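Local coordinates for unknown protein (Galdieria sulphuraria, PDB 2NYI) that is of unknown function but carries tandem ACT domains, a fold that in many relatives binds small regulatory ligands such as amino acids, at residues 105-110 and 137-142; 160-163 and 167-170; 154-159 and 170-175. One frame throughout, in Å; residues are numbered along the deposited sequence.

Interaction 1 (105-110 and 137-142); sequences GIVEAV and TLFRMG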
ATOM      1  N   GLY A 105       4.737 -21.159  -7.450  1.00 30.71           N
ATOM      2  CA  GLY A 105       3.585 -20.867  -8.314  1.00 30.21           C
ATOM      3  C   GLY A 105       2.275 -20.333  -7.737  1.00 29.77           C
ATOM      4  O   GLY A 105       1.372 -20.011  -8.507  1.00 29.97           O
ATOM      5  N   ILE A 106       2.148 -20.248  -6.411  1.00 29.26           N
ATOM      6  CA  ILE A 106       0.865 -19.851  -5.792  1.00 29.68           C
ATOM      7  C   ILE A 106       0.362 -18.490  -6.273  1.00 28.05           C
ATOM      8  O   ILE A 106      -0.754 -18.370  -6.781  1.00 27.06           O
ATOM      9  CB  ILE A 106       0.913 -19.759  -4.251  1.00 30.30           C
ATOM     10  CG1 ILE A 106       1.693 -20.894  -3.628  1.00 41.46           C
ATOM     11  CG2 ILE A 106      -0.507 -19.704  -3.684  1.00 28.54           C
ATOM     12  CD1 ILE A 106       2.098 -20.588  -2.212  1.00 52.85           C
ATOM     13  N   VAL A 107       1.197 -17.468  -6.110  1.00 27.94           N
ATOM     14  CA  VAL A 107       0.816 -16.106  -6.475  1.00 26.00           C
ATOM     15  C   VAL A 107       0.384 -16.021  -7.946  1.00 25.65           C
ATOM     16  O   VAL A 107      -0.690 -15.497  -8.241  1.00 26.53           O
ATOM     17  CB  VAL A 107       1.946 -15.095  -6.149  1.00 27.06           C
ATOM     18  CG1 VAL A 107       1.508 -13.692  -6.488  1.00 27.37           C
ATOM     19  CG2 VAL A 107       2.331 -15.184  -4.656  1.00 23.34           C
ATOM     20  N   GLU A 108       1.208 -16.545  -8.864  1.00 24.94           N
ATOM     21  CA  GLU A 108       0.830 -16.558 -10.288  1.00 24.16           C
ATOM     22  C   GLU A 108      -0.488 -17.292 -10.493  1.00 24.98           C
ATOM     23  O   GLU A 108      -1.348 -16.836 -11.260  1.00 24.37           O
ATOM     24  CB  GLU A 108       1.941 -17.170 -11.165  1.00 23.87           C
ATOM     25  CG  GLU A 108       1.734 -16.973 -12.685  1.00 21.46           C
ATOM     26  CD  GLU A 108       0.741 -17.952 -13.313  1.00 29.12           C
ATOM     27  OE1 GLU A 108       0.520 -19.062 -12.764  1.00 25.66           O
ATOM     28  OE2 GLU A 108       0.182 -17.605 -14.367  1.00 22.81           O
ATOM     29  N   ALA A 109      -0.650 -18.433  -9.823  1.00 25.31           N
ATOM     30  CA  ALA A 109      -1.866 -19.241  -9.998  1.00 26.07           C
ATOM     31  C   ALA A 109      -3.145 -18.526  -9.537  1.00 26.14           C
ATOM     32  O   ALA A 109      -4.154 -18.568 -10.235  1.00 25.31           O
ATOM     33  CB  ALA A 109      -1.729 -20.595  -9.300  1.00 24.92           C
ATOM     34  N   VAL A 110      -3.094 -17.883  -8.363  1.00 25.91           N
ATOM     35  CA  VAL A 110      -4.264 -17.188  -7.815  1.00 25.69           C
ATOM     36  C   VAL A 110      -4.591 -15.993  -8.688  1.00 25.53           C
ATOM     37  O   VAL A 110      -5.736 -15.824  -9.114  1.00 24.91           O
ATOM     38  CB  VAL A 110      -4.056 -16.730  -6.346  1.00 24.90           C
ATOM     39  CG1 VAL A 110      -5.228 -15.869  -5.867  1.00 24.13           C
ATOM     40  CG2 VAL A 110      -3.862 -17.949  -5.429  1.00 27.87           C
ATOM     41  N   THR A 137       7.727 -23.445   4.737  1.00 25.44           N
ATOM     42  CA  THR A 137       7.510 -22.004   4.787  1.00 25.55           C
ATOM     43  C   THR A 137       6.032 -21.783   4.531  1.00 25.70           C
ATOM     44  O   THR A 137       5.478 -22.309   3.555  1.00 26.37           O
ATOM     45  CB  THR A 137       8.388 -21.251   3.763  1.00 25.75           C
ATOM     46  OG1 THR A 137       9.764 -21.357   4.153  1.00 27.61           O
ATOM     47  CG2 THR A 137       8.029 -19.761   3.718  1.00 25.19           C
ATOM     48  N   LEU A 138       5.385 -21.067   5.447  1.00 24.63           N
ATOM     49  CA  LEU A 138       3.961 -20.771   5.318  1.00 24.04           C
ATOM     50  C   LEU A 138       3.798 -19.533   4.445  1.00 24.54           C
ATOM     51  O   LEU A 138       4.577 -18.591   4.551  1.00 23.69           O
ATOM     52  CB  LEU A 138       3.310 -20.555   6.682  1.00 24.12           C
ATOM     53  CG  LEU A 138       1.774 -20.391   6.656  1.00 30.29           C
ATOM     54  CD1 LEU A 138       1.055 -21.704   6.278  1.00 32.87           C
ATOM     55  CD2 LEU A 138       1.234 -19.839   7.978  1.00 26.79           C
ATOM     56  N   PHE A 139       2.805 -19.588   3.563  1.00 23.17           N
ATOM     57  CA  PHE A 139       2.454 -18.481   2.689  1.00 23.30           C
ATOM     58  C   PHE A 139       1.083 -17.996   3.123  1.00 21.96           C
ATOM     59  O   PHE A 139       0.183 -18.804   3.335  1.00 21.09           O
ATOM     60  CB  PHE A 139       2.424 -18.947   1.234  1.00 22.40           C
ATOM     61  CG  PHE A 139       1.766 -17.961   0.289  1.00 22.87           C
ATOM     62  CD1 PHE A 139       2.492 -16.889  -0.236  1.00 24.99           C
ATOM     63  CD2 PHE A 139       0.419 -18.113  -0.064  1.00 27.01           C
ATOM     64  CE1 PHE A 139       1.878 -15.955  -1.118  1.00 24.54           C
ATOM     65  CE2 PHE A 139      -0.196 -17.220  -0.943  1.00 26.78           C
ATOM     66  CZ  PHE A 139       0.536 -16.131  -1.471  1.00 23.78           C
ATOM     67  N   ARG A 140       0.926 -16.676   3.266  1.00 22.29           N
ATOM     68  CA  ARG A 140      -0.387 -16.092   3.533  1.00 23.13           C
ATOM     69  C   ARG A 140      -0.638 -14.952   2.566  1.00 22.88           C
ATOM     70  O   ARG A 140       0.270 -14.167   2.298  1.00 21.97           O
ATOM     71  CB  ARG A 140      -0.456 -15.547   4.957  1.00 25.00           C
ATOM     72  CG  ARG A 140      -0.560 -16.621   6.047  1.00 27.90           C
ATOM     73  CD  ARG A 140      -1.273 -16.040   7.259  1.00 36.80           C
ATOM     74  NE  ARG A 140      -0.885 -16.695   8.506  1.00 51.79           N
ATOM     75  CZ  ARG A 140      -0.234 -16.099   9.503  1.00 55.93           C
ATOM     76  NH1 ARG A 140       0.108 -14.815   9.420  1.00 54.00           N
ATOM     77  NH2 ARG A 140       0.072 -16.790  10.591  1.00 59.62           N
HETATM   78  N   MSE A 141      -1.857 -14.881   2.040  1.00 23.81           N
HETATM   79  CA  MSE A 141      -2.242 -13.772   1.173  1.00 25.70           C
HETATM   80  C   MSE A 141      -3.576 -13.216   1.620  1.00 24.46           C
HETATM   81  O   MSE A 141      -4.503 -13.958   1.907  1.00 23.67           O
HETATM   82  CB  MSE A 141      -2.317 -14.226  -0.278  1.00 24.35           C
HETATM   83  CG  MSE A 141      -2.928 -13.197  -1.184  1.00 26.91           C
HETATM   84 SE   MSE A 141      -2.893 -13.814  -3.016  1.00 34.01          SE
HETATM   85  CE  MSE A 141      -4.295 -13.037  -3.490  1.00 28.37           C
ATOM     86  N   GLY A 142      -3.669 -11.899   1.702  1.00 23.11           N
ATOM     87  CA  GLY A 142      -4.945 -11.262   2.006  1.00 23.56           C
ATOM     88  C   GLY A 142      -5.176 -10.195   0.961  1.00 24.22           C
ATOM     89  O   GLY A 142      -4.278  -9.399   0.662  1.00 24.86           O
TER
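Phe139, on strand 137-148, meets Ile106 and Val107 in the first turn of helix 106-116, a worked example of how one aromatic ring can seat a helix on a sheet. With CG anti to the backbone N (chi1 167°), the Phe139 side chain rises from the strand toward the helix. Its CB already lies 3.8 Å from Ile106 CD1, and CG is nearer still, at 3.6 Å. The same methyl sits over one face of the ring, with Ile106 CD1 4.0 Å from the Phe139 centroid and 29° off the normal, a CH-pi contact. Further out, Phe139 CE2 meets the second branch of Ile106, its CG2, at 3.7 Å, the isoleucine and the phenylalanine pointing opposite ways as they pass. At the far end Val107 takes over: its CG2 approaches Phe139 CE1 to 3.6 Å and reaches CZ as well, the valine crossing the phenylalanine at about a right angle. One helical turn on, Val110 CG1 and the selenomethionine methyl Met141 CE come together tip to tip at 3.8 Å. Strands 91-99 and 120-130 flank Phe139 through Val98 and Thr126, while Val107 also packs on Ser23 of the second subunit. No hydrogen bond joins the two segments, and the helix and strand axes remain 11.0 Å apart, a gap bridged by side chains alone. This face of the ACT-type alpha/beta sandwich is thus held by shape and apolar burial, with the ring restrained by methyl groups rather than by any polar grip.

Interaction 2 (160-163 and 167-170); sequences SRVE and GVDI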
ATOM      1  N   SER A 160     -10.872 -23.232  -6.417  1.00 28.79           N
ATOM      2  CA  SER A 160     -10.830 -24.595  -5.875  1.00 29.69           C
ATOM      3  C   SER A 160      -9.794 -25.475  -6.596  1.00 28.96           C
ATOM      4  O   SER A 160      -9.120 -26.283  -5.951  1.00 29.64           O
ATOM      5  CB  SER A 160     -12.223 -25.234  -5.909  1.00 29.86           C
ATOM      6  OG  SER A 160     -12.507 -25.748  -7.199  1.00 38.45           O
ATOM      7  N   ARG A 161      -9.643 -25.300  -7.911  1.00 28.28           N
ATOM      8  CA  ARG A 161      -8.566 -25.956  -8.668  1.00 30.48           C
ATOM      9  C   ARG A 161      -7.196 -25.565  -8.121  1.00 29.34           C
ATOM     10  O   ARG A 161      -6.305 -26.412  -7.963  1.00 28.40           O
ATOM     11  CB  ARG A 161      -8.618 -25.598 -10.153  1.00 30.50           C
ATOM     12  CG  ARG A 161      -9.802 -26.152 -10.912  1.00 35.86           C
ATOM     13  CD  ARG A 161      -9.707 -25.793 -12.396  1.00 34.31           C
ATOM     14  NE  ARG A 161      -8.734 -26.613 -13.132  1.00 53.39           N
ATOM     15  CZ  ARG A 161      -9.023 -27.755 -13.761  1.00 57.26           C
ATOM     16  NH1 ARG A 161     -10.264 -28.236 -13.760  1.00 56.21           N
ATOM     17  NH2 ARG A 161      -8.063 -28.419 -14.398  1.00 56.11           N
ATOM     18  N   VAL A 162      -7.025 -24.272  -7.846  1.00 28.55           N
ATOM     19  CA  VAL A 162      -5.780 -23.772  -7.258  1.00 27.85           C
ATOM     20  C   VAL A 162      -5.526 -24.441  -5.909  1.00 27.00           C
ATOM     21  O   VAL A 162      -4.412 -24.881  -5.638  1.00 27.16           O
ATOM     22  CB  VAL A 162      -5.794 -22.224  -7.087  1.00 28.17           C
ATOM     23  CG1 VAL A 162      -4.491 -21.747  -6.428  1.00 27.68           C
ATOM     24  CG2 VAL A 162      -5.988 -21.541  -8.432  1.00 26.19           C
ATOM     25  N   GLU A 163      -6.564 -24.516  -5.077  1.00 27.45           N
ATOM     26  CA  GLU A 163      -6.482 -25.188  -3.782  1.00 28.16           C
ATOM     27  C   GLU A 163      -5.922 -26.602  -3.931  1.00 29.46           C
ATOM     28  O   GLU A 163      -5.035 -27.012  -3.174  1.00 29.71           O
ATOM     29  CB  GLU A 163      -7.860 -25.281  -3.139  1.00 29.25           C
ATOM     30  CG  GLU A 163      -8.337 -24.014  -2.447  1.00 24.83           C
ATOM     31  CD  GLU A 163      -9.620 -24.232  -1.688  1.00 34.25           C
ATOM     32  OE1 GLU A 163     -10.449 -25.061  -2.125  1.00 41.95           O
ATOM     33  OE2 GLU A 163      -9.806 -23.587  -0.641  1.00 32.36           O
ATOM     34  N   GLY A 167      -2.224 -27.130  -2.875  1.00 28.19           N
ATOM     35  CA  GLY A 167      -2.405 -27.511  -1.468  1.00 28.60           C
ATOM     36  C   GLY A 167      -2.636 -26.337  -0.522  1.00 28.81           C
ATOM     37  O   GLY A 167      -2.155 -26.348   0.617  1.00 29.07           O
ATOM     38  N   VAL A 168      -3.360 -25.324  -1.002  1.00 27.21           N
ATOM     39  CA  VAL A 168      -3.709 -24.141  -0.193  1.00 26.68           C
ATOM     40  C   VAL A 168      -5.193 -24.104   0.213  1.00 26.14           C
ATOM     41  O   VAL A 168      -6.033 -24.782  -0.398  1.00 26.50           O
ATOM     42  CB  VAL A 168      -3.300 -22.811  -0.886  1.00 27.03           C
ATOM     43  CG1 VAL A 168      -1.765 -22.684  -0.946  1.00 28.53           C
ATOM     44  CG2 VAL A 168      -3.936 -22.680  -2.273  1.00 29.54           C
ATOM     45  N   ASP A 169      -5.507 -23.362   1.277  1.00 26.23           N
ATOM     46  CA  ASP A 169      -6.902 -23.072   1.617  1.00 25.02           C
ATOM     47  C   ASP A 169      -7.201 -21.653   1.180  1.00 25.14           C
ATOM     48  O   ASP A 169      -6.454 -20.729   1.522  1.00 24.60           O
ATOM     49  CB  ASP A 169      -7.167 -23.199   3.103  1.00 24.59           C
ATOM     50  CG  ASP A 169      -7.207 -24.651   3.564  1.00 33.08           C
ATOM     51  OD1 ASP A 169      -8.147 -25.380   3.182  1.00 37.07           O
ATOM     52  OD2 ASP A 169      -6.297 -25.053   4.311  1.00 40.08           O
ATOM     53  N   ILE A 170      -8.298 -21.500   0.442  1.00 25.38           N
ATOM     54  CA  ILE A 170      -8.713 -20.200  -0.105  1.00 25.06           C
ATOM     55  C   ILE A 170     -10.145 -19.867   0.337  1.00 26.85           C
ATOM     56  O   ILE A 170     -11.049 -20.706   0.245  1.00 27.60           O
ATOM     57  CB  ILE A 170      -8.611 -20.177  -1.664  1.00 24.17           C
ATOM     58  CG1 ILE A 170      -7.155 -20.405  -2.127  1.00 25.00           C
ATOM     59  CG2 ILE A 170      -9.123 -18.853  -2.231  1.00 24.20           C
ATOM     60  CD1 ILE A 170      -6.989 -20.641  -3.628  1.00 24.05           C
TER
HETATM   61  O   HOH W   1     -12.182 -22.982   0.499  1.00 45.15           O
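Glu163 and Ile170 face each other where helix 152-166 turns into the last strand of a ferredoxin-like ACT fold, and the way their side chains lie illustrates how a helix end can be tied to an edge strand. The glutamate runs obliquely across the isoleucine: Glu163 CG rests 3.8 Å from both CG1 and CD1 of Ile170, an aliphatic stem on an aliphatic branch. Since CG stands anti to the carbonyl carbon (chi1 -80°) and the chain beyond it is extended, the carboxylate is carried past Val168 to the start of the strand. There Ile170 N donates to Glu163 OE2 at 2.8 Å through the anti lone pair, with a fairly straight N-H...O angle of 162°. Asp169, whose carboxylate lies near that of Glu163, is a like charge that might raise the affinity of either acid for a proton.

On the inner side Val162 meets the same isoleucine at about a right angle, its CG1 3.9 Å from Ile170 CD1. Val162 also leans on Ala109, Val110 and Val113 of helix 106-116, which brings the two helices together beside the connection. Gly167, the first residue to leave the helical conformation, has a positive phi of 65° that favours glycine. Glu163 O takes weak hydrogen bonds from both Gly167 N, in the helical i to i-4 pattern, and Val168 N, one residue beyond. A water lies 2.7 Å from Glu163 OE2 and 2.6 Å from Ile170 O, two acceptors that cannot bond to each other directly.

Interaction 3 (154-159 and 170-175); sequences EVVTAL and IDLEEV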
ATOM      1  N   GLU A 154     -18.237 -19.173 -10.427  1.00 25.12           N
ATOM      2  CA  GLU A 154     -17.157 -19.645 -11.306  1.00 26.36           C
ATOM      3  C   GLU A 154     -15.757 -19.240 -10.842  1.00 26.29           C
ATOM      4  O   GLU A 154     -14.784 -19.964 -11.094  1.00 26.12           O
ATOM      5  CB  GLU A 154     -17.386 -19.257 -12.761  1.00 26.61           C
ATOM      6  CG  GLU A 154     -17.137 -17.828 -13.114  1.00 28.95           C
ATOM      7  CD  GLU A 154     -17.710 -17.515 -14.481  1.00 39.10           C
ATOM      8  OE1 GLU A 154     -18.929 -17.722 -14.661  1.00 38.92           O
ATOM      9  OE2 GLU A 154     -16.941 -17.090 -15.367  1.00 41.82           O
ATOM     10  N   VAL A 155     -15.655 -18.082 -10.187  1.00 26.42           N
ATOM     11  CA  VAL A 155     -14.401 -17.676  -9.525  1.00 24.89           C
ATOM     12  C   VAL A 155     -14.038 -18.685  -8.436  1.00 25.04           C
ATOM     13  O   VAL A 155     -12.893 -19.191  -8.410  1.00 25.61           O
ATOM     14  CB  VAL A 155     -14.490 -16.245  -8.943  1.00 25.35           C
ATOM     15  CG1 VAL A 155     -13.239 -15.910  -8.083  1.00 26.46           C
ATOM     16  CG2 VAL A 155     -14.646 -15.222 -10.086  1.00 27.09           C
ATOM     17  N   VAL A 156     -15.019 -19.000  -7.585  1.00 24.84           N
ATOM     18  CA  VAL A 156     -14.870 -19.964  -6.478  1.00 25.76           C
ATOM     19  C   VAL A 156     -14.441 -21.327  -7.006  1.00 25.75           C
ATOM     20  O   VAL A 156     -13.533 -21.964  -6.445  1.00 25.43           O
ATOM     21  CB  VAL A 156     -16.161 -20.046  -5.601  1.00 26.96           C
ATOM     22  CG1 VAL A 156     -16.203 -21.320  -4.733  1.00 33.59           C
ATOM     23  CG2 VAL A 156     -16.269 -18.793  -4.715  1.00 28.41           C
ATOM     24  N   THR A 157     -15.081 -21.759  -8.094  1.00 27.52           N
ATOM     25  CA  THR A 157     -14.759 -23.042  -8.716  1.00 27.61           C
ATOM     26  C   THR A 157     -13.316 -23.051  -9.252  1.00 28.48           C
ATOM     27  O   THR A 157     -12.577 -24.029  -9.057  1.00 28.50           O
ATOM     28  CB  THR A 157     -15.792 -23.415  -9.812  1.00 27.81           C
ATOM     29  OG1 THR A 157     -17.065 -23.684  -9.201  1.00 25.21           O
ATOM     30  CG2 THR A 157     -15.346 -24.650 -10.607  1.00 33.06           C
ATOM     31  N   ALA A 158     -12.914 -21.968  -9.913  1.00 28.07           N
ATOM     32  CA  ALA A 158     -11.524 -21.807 -10.381  1.00 28.60           C
ATOM     33  C   ALA A 158     -10.519 -21.757  -9.231  1.00 28.07           C
ATOM     34  O   ALA A 158      -9.425 -22.339  -9.335  1.00 29.39           O
ATOM     35  CB  ALA A 158     -11.392 -20.578 -11.270  1.00 28.62           C
ATOM     36  N   LEU A 159     -10.882 -21.097  -8.131  1.00 27.16           N
ATOM     37  CA  LEU A 159      -9.988 -21.018  -6.964  1.00 27.57           C
ATOM     38  C   LEU A 159      -9.854 -22.388  -6.271  1.00 28.66           C
ATOM     39  O   LEU A 159      -8.834 -22.674  -5.641  1.00 29.18           O
ATOM     40  CB  LEU A 159     -10.441 -19.939  -5.972  1.00 27.96           C
ATOM     41  CG  LEU A 159     -10.302 -18.469  -6.424  1.00 24.08           C
ATOM     42  CD1 LEU A 159     -10.954 -17.524  -5.419  1.00 31.08           C
ATOM     43  CD2 LEU A 159      -8.831 -18.094  -6.648  1.00 25.99           C
ATOM     44  N   ILE A 170      -8.298 -21.500   0.442  1.00 25.38           N
ATOM     45  CA  ILE A 170      -8.713 -20.200  -0.105  1.00 25.06           C
ATOM     46  C   ILE A 170     -10.145 -19.867   0.337  1.00 26.85           C
ATOM     47  O   ILE A 170     -11.049 -20.706   0.245  1.00 27.60           O
ATOM     48  CB  ILE A 170      -8.611 -20.177  -1.664  1.00 24.17           C
ATOM     49  CG1 ILE A 170      -7.155 -20.405  -2.127  1.00 25.00           C
ATOM     50  CG2 ILE A 170      -9.123 -18.853  -2.231  1.00 24.20           C
ATOM     51  CD1 ILE A 170      -6.989 -20.641  -3.628  1.00 24.05           C
ATOM     52  N   ASP A 171     -10.348 -18.647   0.824  1.00 26.39           N
ATOM     53  CA  ASP A 171     -11.675 -18.182   1.196  1.00 27.19           C
ATOM     54  C   ASP A 171     -11.962 -16.943   0.380  1.00 26.69           C
ATOM     55  O   ASP A 171     -11.075 -16.119   0.176  1.00 26.59           O
ATOM     56  CB  ASP A 171     -11.757 -17.819   2.677  1.00 27.18           C
ATOM     57  CG  ASP A 171     -11.547 -19.019   3.588  1.00 38.78           C
ATOM     58  OD1 ASP A 171     -12.153 -20.085   3.329  1.00 41.57           O
ATOM     59  OD2 ASP A 171     -10.772 -18.884   4.559  1.00 51.83           O
ATOM     60  N   LEU A 172     -13.192 -16.828  -0.091  1.00 25.67           N
ATOM     61  CA  LEU A 172     -13.631 -15.655  -0.840  1.00 26.04           C
ATOM     62  C   LEU A 172     -15.004 -15.238  -0.305  1.00 26.46           C
ATOM     63  O   LEU A 172     -15.990 -16.001  -0.412  1.00 26.90           O
ATOM     64  CB  LEU A 172     -13.682 -15.966  -2.340  1.00 26.38           C
ATOM     65  CG  LEU A 172     -13.967 -14.783  -3.268  1.00 26.76           C
ATOM     66  CD1 LEU A 172     -12.802 -13.812  -3.291  1.00 25.79           C
ATOM     67  CD2 LEU A 172     -14.304 -15.288  -4.693  1.00 27.87           C
ATOM     68  N   GLU A 173     -15.054 -14.062   0.318  1.00 25.99           N
ATOM     69  CA  GLU A 173     -16.263 -13.620   1.022  1.00 27.69           C
ATOM     70  C   GLU A 173     -16.660 -12.225   0.545  1.00 25.82           C
ATOM     71  O   GLU A 173     -15.850 -11.297   0.589  1.00 23.73           O
ATOM     72  CB  GLU A 173     -16.032 -13.621   2.540  1.00 28.57           C
ATOM     73  CG  GLU A 173     -15.680 -14.979   3.162  1.00 41.91           C
ATOM     74  CD  GLU A 173     -16.884 -15.902   3.371  1.00 58.00           C
ATOM     75  OE1 GLU A 173     -17.863 -15.483   4.031  1.00 63.44           O
ATOM     76  OE2 GLU A 173     -16.838 -17.058   2.893  1.00 58.53           O
ATOM     77  N   GLU A 174     -17.906 -12.080   0.094  1.00 25.26           N
ATOM     78  CA  GLU A 174     -18.397 -10.783  -0.356  1.00 23.13           C
ATOM     79  C   GLU A 174     -18.390  -9.743   0.763  1.00 23.54           C
ATOM     80  O   GLU A 174     -18.731 -10.050   1.906  1.00 24.35           O
ATOM     81  CB  GLU A 174     -19.792 -10.918  -0.954  1.00 24.00           C
ATOM     82  CG  GLU A 174     -20.261  -9.649  -1.582  1.00 23.42           C
ATOM     83  CD  GLU A 174     -21.642  -9.794  -2.187  1.00 28.14           C
ATOM     84  OE1 GLU A 174     -22.415 -10.651  -1.710  1.00 35.76           O
ATOM     85  OE2 GLU A 174     -21.944  -9.040  -3.120  1.00 27.87           O
ATOM     86  N   VAL A 175     -17.968  -8.525   0.437  1.00 23.60           N
ATOM     87  CA  VAL A 175     -18.021  -7.411   1.380  1.00 27.97           C
ATOM     88  C   VAL A 175     -19.448  -6.888   1.378  1.00 31.28           C
ATOM     89  O   VAL A 175     -20.025  -6.695   0.308  1.00 31.73           O
ATOM     90  CB  VAL A 175     -17.081  -6.256   0.971  1.00 27.11           C
ATOM     91  CG1 VAL A 175     -17.276  -5.058   1.893  1.00 33.53           C
ATOM     92  CG2 VAL A 175     -15.604  -6.712   0.988  1.00 29.01           C
TER
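Helix 154-159 and strand 170-174 run almost exactly antiparallel, at 169° between their directions, with axes 9.5 Å apart; the CA of Val156 is nearest that of Leu172, and the CA of Leu159 nearest that of Ile170. Across that gap a single methyl does much of the work, a good example of how one branched side chain can serve several helix positions. Leu172 has CG anti to its backbone N (chi1 -173°), which lifts the isobutyl group off the strand, and the second torsion (chi2 69°) helps set CD2 among three helix residues. From one of them Val155 CG1 comes to 3.6 Å of Leu172 CD2, the side chains crossing at about a right angle. Val156 CG2 lies 4.0 Å from the same methyl, on a more slanting course. One turn further along the helix, Leu159 CD1 completes the set, 4.1 Å from Leu172 CD2.

Leu159 is shared in its turn. Its CD1 also touches Ile170 CG2 at 3.9 Å, again crosswise, so the leucine spans two successive inward-facing residues of the strand. The other branch of Ile170 ends against the backbone, its CD1 3.4 Å from Leu159 O. No hydrogen bond passes between the segments, although Leu172 O accepts one from Tyr152 OH at the start of the same helix. Phe147 of strand 137-148 packs on both Val155 and Leu172, and Val113 of helix 106-116 touches Leu159. Alternate residues turned inward from an edge strand to meet a helix packed on the sheet and running antiparallel to that strand belong to the beta-alpha-beta-beta-alpha-beta plan of the ACT domain.

Overall arrangement
All three contacts belong to the second of the two four-stranded antiparallel sheets and the helices that lie against it. Interactions 1 and 3 are buried and held by apolar side chains, without a hydrogen bond across either, each seating a different helix: 106-116 on an inner strand, 152-166 on the strand that is outermost within the chain. Interaction 2 holds the same helix and strand as interaction 3 and shares Ile170 with it, but lies at the partly exposed turn between them, where backbone bonds, a carboxylate and a water join the apolar contacts. Interactions 1 and 2 touch through Val110 and Val162, linking the two helices. Interaction 1 alone borders the second subunit.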